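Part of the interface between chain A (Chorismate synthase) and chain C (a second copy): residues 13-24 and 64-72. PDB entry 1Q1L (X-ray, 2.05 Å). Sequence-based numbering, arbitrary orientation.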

ATOM      1  N   THR A  13     -12.120  -6.994  -6.557  1.00 31.02           N
ATOM      2  CA  THR A  13     -13.367  -7.549  -7.071  1.00 32.89           C
ATOM      3  C   THR A  13     -13.788  -6.640  -8.216  1.00 32.77           C
ATOM      4  O   THR A  13     -13.343  -5.493  -8.297  1.00 30.54           O
ATOM      5  CB  THR A  13     -14.499  -7.554  -6.018  1.00 35.22           C
ATOM      6  OG1 THR A  13     -14.887  -6.207  -5.724  1.00 34.21           O
ATOM      7  CG2 THR A  13     -14.044  -8.241  -4.744  1.00 33.49           C
ATOM      8  N   ALA A  14     -14.645  -7.154  -9.093  1.00 32.89           N
ATOM      9  CA  ALA A  14     -15.121  -6.388 -10.238  1.00 33.47           C
ATOM     10  C   ALA A  14     -16.410  -6.992 -10.767  1.00 33.97           C
ATOM     11  O   ALA A  14     -16.750  -8.128 -10.438  1.00 34.63           O
ATOM     12  CB  ALA A  14     -14.065  -6.384 -11.343  1.00 31.72           C
ATOM     13  N   GLY A  15     -17.117  -6.227 -11.593  1.00 35.57           N
ATOM     14  CA  GLY A  15     -18.358  -6.703 -12.173  1.00 39.62           C
ATOM     15  C   GLY A  15     -19.519  -5.778 -11.884  1.00 42.64           C
ATOM     16  O   GLY A  15     -19.579  -5.178 -10.807  1.00 43.54           O
ATOM     17  N   GLU A  16     -20.431  -5.642 -12.847  1.00 44.23           N
ATOM     18  CA  GLU A  16     -21.610  -4.802 -12.664  1.00 47.05           C
ATOM     19  C   GLU A  16     -22.775  -5.733 -12.331  1.00 47.19           C
ATOM     20  O   GLU A  16     -22.733  -6.921 -12.652  1.00 47.16           O
ATOM     21  CB  GLU A  16     -21.951  -4.010 -13.932  1.00 49.63           C
ATOM     22  CG  GLU A  16     -20.849  -3.873 -14.977  1.00 54.33           C
ATOM     23  CD  GLU A  16     -19.548  -3.300 -14.441  1.00 55.25           C
ATOM     24  OE1 GLU A  16     -19.584  -2.347 -13.634  1.00 58.37           O
ATOM     25  OE2 GLU A  16     -18.481  -3.799 -14.851  1.00 55.76           O
ATOM     26  N   SER A  17     -23.812  -5.196 -11.695  1.00 46.43           N
ATOM     27  CA  SER A  17     -24.968  -6.003 -11.318  1.00 50.14           C
ATOM     28  C   SER A  17     -25.625  -6.684 -12.516  1.00 51.33           C
ATOM     29  O   SER A  17     -26.081  -7.824 -12.417  1.00 51.58           O
ATOM     30  CB  SER A  17     -25.987  -5.144 -10.567  1.00 50.22           C
ATOM     31  OG  SER A  17     -26.130  -3.870 -11.170  1.00 53.01           O
ATOM     32  N   HIS A  18     -25.670  -5.992 -13.649  1.00 52.46           N
ATOM     33  CA  HIS A  18     -26.261  -6.565 -14.850  1.00 54.33           C
ATOM     34  C   HIS A  18     -25.212  -6.724 -15.939  1.00 53.35           C
ATOM     35  O   HIS A  18     -25.277  -6.091 -16.992  1.00 54.91           O
ATOM     36  CB  HIS A  18     -27.425  -5.700 -15.344  1.00 56.74           C
ATOM     37  CG  HIS A  18     -28.570  -5.634 -14.380  1.00 59.90           C
ATOM     38  ND1 HIS A  18     -28.612  -4.738 -13.333  1.00 62.25           N
ATOM     39  CD2 HIS A  18     -29.685  -6.394 -14.270  1.00 61.48           C
ATOM     40  CE1 HIS A  18     -29.704  -4.949 -12.619  1.00 63.00           C
ATOM     41  NE2 HIS A  18     -30.372  -5.949 -13.166  1.00 63.83           N
ATOM     42  N   GLY A  19     -24.236  -7.576 -15.661  1.00 51.04           N
ATOM     43  CA  GLY A  19     -23.175  -7.835 -16.609  1.00 46.76           C
ATOM     44  C   GLY A  19     -22.969  -9.329 -16.644  1.00 44.77           C
ATOM     45  O   GLY A  19     -23.737 -10.069 -16.036  1.00 43.71           O
ATOM     46  N   LYS A  20     -21.938  -9.781 -17.347  1.00 43.72           N
ATOM     47  CA  LYS A  20     -21.667 -11.205 -17.438  1.00 43.38           C
ATOM     48  C   LYS A  20     -21.560 -11.829 -16.050  1.00 42.70           C
ATOM     49  O   LYS A  20     -22.110 -12.901 -15.801  1.00 42.29           O
ATOM     50  CB  LYS A  20     -20.381 -11.439 -18.225  1.00 44.36           C
ATOM     51  CG  LYS A  20     -20.407 -10.807 -19.614  1.00 48.12           C
ATOM     52  CD  LYS A  20     -19.126 -11.090 -20.380  1.00 48.21           C
ATOM     53  CE  LYS A  20     -19.164 -10.471 -21.769  1.00 49.52           C
ATOM     54  NZ  LYS A  20     -17.956 -10.854 -22.550  1.00 51.33           N
ATOM     55  N   GLY A  21     -20.866 -11.152 -15.140  1.00 40.54           N
ATOM     56  CA  GLY A  21     -20.720 -11.690 -13.799  1.00 39.40           C
ATOM     57  C   GLY A  21     -19.799 -10.887 -12.900  1.00 37.07           C
ATOM     58  O   GLY A  21     -19.404  -9.773 -13.229  1.00 35.95           O
ATOM     59  N   LEU A  22     -19.465 -11.462 -11.750  1.00 35.75           N
ATOM     60  CA  LEU A  22     -18.584 -10.797 -10.795  1.00 35.91           C
ATOM     61  C   LEU A  22     -17.268 -11.552 -10.752  1.00 34.70           C
ATOM     62  O   LEU A  22     -17.252 -12.783 -10.744  1.00 33.52           O
ATOM     63  CB  LEU A  22     -19.216 -10.796  -9.404  1.00 34.95           C
ATOM     64  CG  LEU A  22     -20.655 -10.275  -9.325  1.00 36.88           C
ATOM     65  CD1 LEU A  22     -21.171 -10.435  -7.903  1.00 36.72           C
ATOM     66  CD2 LEU A  22     -20.708  -8.823  -9.765  1.00 36.54           C
ATOM     67  N   THR A  23     -16.163 -10.814 -10.735  1.00 33.53           N
ATOM     68  CA  THR A  23     -14.850 -11.440 -10.691  1.00 31.74           C
ATOM     69  C   THR A  23     -14.074 -10.985  -9.462  1.00 31.21           C
ATOM     70  O   THR A  23     -14.164  -9.832  -9.048  1.00 30.71           O
ATOM     71  CB  THR A  23     -14.026 -11.097 -11.951  1.00 33.57           C
ATOM     72  OG1 THR A  23     -14.804 -11.380 -13.117  1.00 35.59           O
ATOM     73  CG2 THR A  23     -12.750 -11.938 -12.009  1.00 32.88           C
ATOM     74  N   ALA A  24     -13.309 -11.901  -8.882  1.00 31.21           N
ATOM     75  CA  ALA A  24     -12.504 -11.586  -7.715  1.00 30.25           C
ATOM     76  C   ALA A  24     -11.202 -12.348  -7.771  1.00 29.47           C
ATOM     77  O   ALA A  24     -11.159 -13.486  -8.238  1.00 29.16           O
ATOM     78  CB  ALA A  24     -13.250 -11.955  -6.435  1.00 29.35           C
TER
ATOM     79  N   ALA C  64      -8.676 -12.285 -25.384  1.00 45.48           N
ATOM     80  CA  ALA C  64      -9.134 -11.823 -24.090  1.00 45.31           C
ATOM     81  C   ALA C  64     -10.597 -11.406 -24.160  1.00 44.01           C
ATOM     82  O   ALA C  64     -11.024 -10.744 -25.106  1.00 44.35           O
ATOM     83  CB  ALA C  64      -8.281 -10.652 -23.622  1.00 45.11           C
ATOM     84  N   GLU C  65     -11.367 -11.819 -23.162  1.00 41.46           N
ATOM     85  CA  GLU C  65     -12.771 -11.455 -23.080  1.00 41.01           C
ATOM     86  C   GLU C  65     -12.887 -10.432 -21.961  1.00 40.18           C
ATOM     87  O   GLU C  65     -12.388 -10.659 -20.860  1.00 41.29           O
ATOM     88  CB  GLU C  65     -13.638 -12.676 -22.752  1.00 42.46           C
ATOM     89  CG  GLU C  65     -15.043 -12.312 -22.276  1.00 47.47           C
ATOM     90  CD  GLU C  65     -15.936 -13.522 -22.057  1.00 51.30           C
ATOM     91  OE1 GLU C  65     -15.436 -14.557 -21.562  1.00 52.61           O
ATOM     92  OE2 GLU C  65     -17.145 -13.431 -22.366  1.00 52.84           O
ATOM     93  N   ILE C  66     -13.514  -9.298 -22.246  1.00 38.48           N
ATOM     94  CA  ILE C  66     -13.694  -8.269 -21.230  1.00 38.05           C
ATOM     95  C   ILE C  66     -14.921  -8.663 -20.424  1.00 37.59           C
ATOM     96  O   ILE C  66     -16.030  -8.715 -20.957  1.00 38.09           O
ATOM     97  CB  ILE C  66     -13.933  -6.888 -21.855  1.00 38.91           C
ATOM     98  CG1 ILE C  66     -12.718  -6.483 -22.690  1.00 38.61           C
ATOM     99  CG2 ILE C  66     -14.212  -5.862 -20.760  1.00 38.91           C
ATOM    100  CD1 ILE C  66     -12.859  -5.127 -23.350  1.00 40.76           C
ATOM    101  N   LEU C  67     -14.719  -8.941 -19.142  1.00 35.39           N
ATOM    102  CA  LEU C  67     -15.809  -9.360 -18.269  1.00 35.39           C
ATOM    103  C   LEU C  67     -16.525  -8.232 -17.542  1.00 35.83           C
ATOM    104  O   LEU C  67     -17.634  -8.420 -17.047  1.00 39.33           O
ATOM    105  CB  LEU C  67     -15.289 -10.376 -17.249  1.00 33.79           C
ATOM    106  CG  LEU C  67     -14.771 -11.682 -17.862  1.00 32.37           C
ATOM    107  CD1 LEU C  67     -14.181 -12.584 -16.783  1.00 31.87           C
ATOM    108  CD2 LEU C  67     -15.925 -12.374 -18.579  1.00 30.24           C
ATOM    109  N   SER C  68     -15.906  -7.061 -17.467  1.00 35.16           N
ATOM    110  CA  SER C  68     -16.546  -5.946 -16.783  1.00 35.89           C
ATOM    111  C   SER C  68     -15.785  -4.650 -16.993  1.00 34.14           C
ATOM    112  O   SER C  68     -14.653  -4.662 -17.462  1.00 34.02           O
ATOM    113  CB  SER C  68     -16.645  -6.238 -15.278  1.00 37.36           C
ATOM    114  OG  SER C  68     -15.359  -6.259 -14.679  1.00 38.62           O
ATOM    115  N   GLY C  69     -16.426  -3.534 -16.653  1.00 34.03           N
ATOM    116  CA  GLY C  69     -15.794  -2.236 -16.779  1.00 36.00           C
ATOM    117  C   GLY C  69     -15.959  -1.517 -18.104  1.00 36.99           C
ATOM    118  O   GLY C  69     -15.588  -0.349 -18.229  1.00 36.63           O
ATOM    119  N   VAL C  70     -16.517  -2.200 -19.095  1.00 37.56           N
ATOM    120  CA  VAL C  70     -16.712  -1.600 -20.405  1.00 38.11           C
ATOM    121  C   VAL C  70     -18.145  -1.791 -20.888  1.00 39.82           C
ATOM    122  O   VAL C  70     -18.679  -2.899 -20.863  1.00 38.17           O
ATOM    123  CB  VAL C  70     -15.756  -2.224 -21.452  1.00 38.49           C
ATOM    124  CG1 VAL C  70     -15.930  -1.532 -22.797  1.00 35.52           C
ATOM    125  CG2 VAL C  70     -14.314  -2.119 -20.966  1.00 38.05           C
ATOM    126  N   ARG C  71     -18.757  -0.702 -21.332  1.00 41.93           N
ATOM    127  CA  ARG C  71     -20.121  -0.744 -21.835  1.00 44.34           C
ATOM    128  C   ARG C  71     -20.214   0.200 -23.026  1.00 42.97           C
ATOM    129  O   ARG C  71     -19.764   1.346 -22.957  1.00 43.07           O
ATOM    130  CB  ARG C  71     -21.100  -0.326 -20.733  1.00 46.74           C
ATOM    131  CG  ARG C  71     -22.566  -0.376 -21.133  1.00 51.07           C
ATOM    132  CD  ARG C  71     -23.462  -0.154 -19.924  1.00 54.74           C
ATOM    133  NE  ARG C  71     -23.391  -1.271 -18.986  1.00 59.12           N
ATOM    134  CZ  ARG C  71     -23.894  -1.255 -17.755  1.00 60.96           C
ATOM    135  NH1 ARG C  71     -24.510  -0.170 -17.296  1.00 61.83           N
ATOM    136  NH2 ARG C  71     -23.789  -2.328 -16.982  1.00 61.48           N
ATOM    137  N   PHE C  72     -20.794  -0.290 -24.117  1.00 42.76           N
ATOM    138  CA  PHE C  72     -20.939   0.491 -25.340  1.00 42.16           C
ATOM    139  C   PHE C  72     -19.579   0.982 -25.835  1.00 40.76           C
ATOM    140  O   PHE C  72     -19.451   2.101 -26.328  1.00 40.51           O
ATOM    141  CB  PHE C  72     -21.876   1.683 -25.109  1.00 44.56           C
ATOM    142  CG  PHE C  72     -23.237   1.295 -24.585  1.00 46.24           C
ATOM    143  CD1 PHE C  72     -23.975   0.289 -25.204  1.00 48.31           C
ATOM    144  CD2 PHE C  72     -23.778   1.934 -23.473  1.00 46.37           C
ATOM    145  CE1 PHE C  72     -25.233  -0.078 -24.723  1.00 48.17           C
ATOM    146  CE2 PHE C  72     -25.035   1.579 -22.981  1.00 47.48           C
ATOM    147  CZ  PHE C  72     -25.766   0.569 -23.608  1.00 48.83           C
TER
HETATM  148  O   HOH W   1     -19.751  -7.607 -14.830  1.00 42.72           O
HETATM  149  O   HOH W   2     -20.398  -7.663 -18.326  1.00 46.16           O

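The chain A stretch folds back on itself. Strand residues A:Ala14 and A:Thr23 pair through two backbone hydrogen bonds, A:Ala14 N to A:Thr23 O (2.7 Å) and A:Thr23 N to A:Ala14 O (2.8 Å). Much of the contact with chain C comes from the segment between them, chiefly A:Glu16 and A:Lys20. The backbones come close at A:Gly15 and C:Ser68, whose CA atoms are 5.0 Å apart. No direct hydrogen bond joins backbone to backbone across the interface.

Charge pairing is concentrated at A:Lys20. Its side chain is extended beyond chi1 (m, then t, t, t) and carries the ammonium group to chain C. There A:Lys20 NZ forms a salt bridge with C:Glu65 OE2 at 2.7 Å. The same nitrogen makes a weak hydrogen bond to C:Ile66 O at 3.3 Å.

A second acidic group is used differently. A:Glu16 OE2 accepts a hydrogen bond from the backbone amide C:Gly69 N, at 2.7 Å. The carboxylate thus satisfies a peptide N-H at the turn after C:Ser68. C:Gly69 has phi/psi of 89/-8, where a CB would jam against the preceding carbonyl oxygen.

Two waters bridge the backbones through C:Leu67 O. Water 1 accepts from A:Glu16 N (2.9 Å) and donates to A:Gly21 O (2.7 Å) and C:Leu67 O (3.2 Å). Water 2 accepts from A:Lys20 N (2.8 Å) and donates to C:Leu67 O (3.1 Å).

The remaining contacts are packing. A:Lys20 CD packs against C:Leu67 CD2 at 3.9 Å, an aliphatic contact partway along the lysine chain. C:Leu67 CD1 also sits 3.9 Å from A:Thr23 OG1. A:Ala14 CB approaches C:Ser68 OG at 3.6 Å. C:Arg71 NH2 lies 3.9 Å from A:Glu16 CG, a van der Waals contact; its hydrogen bonds are made elsewhere in the structure.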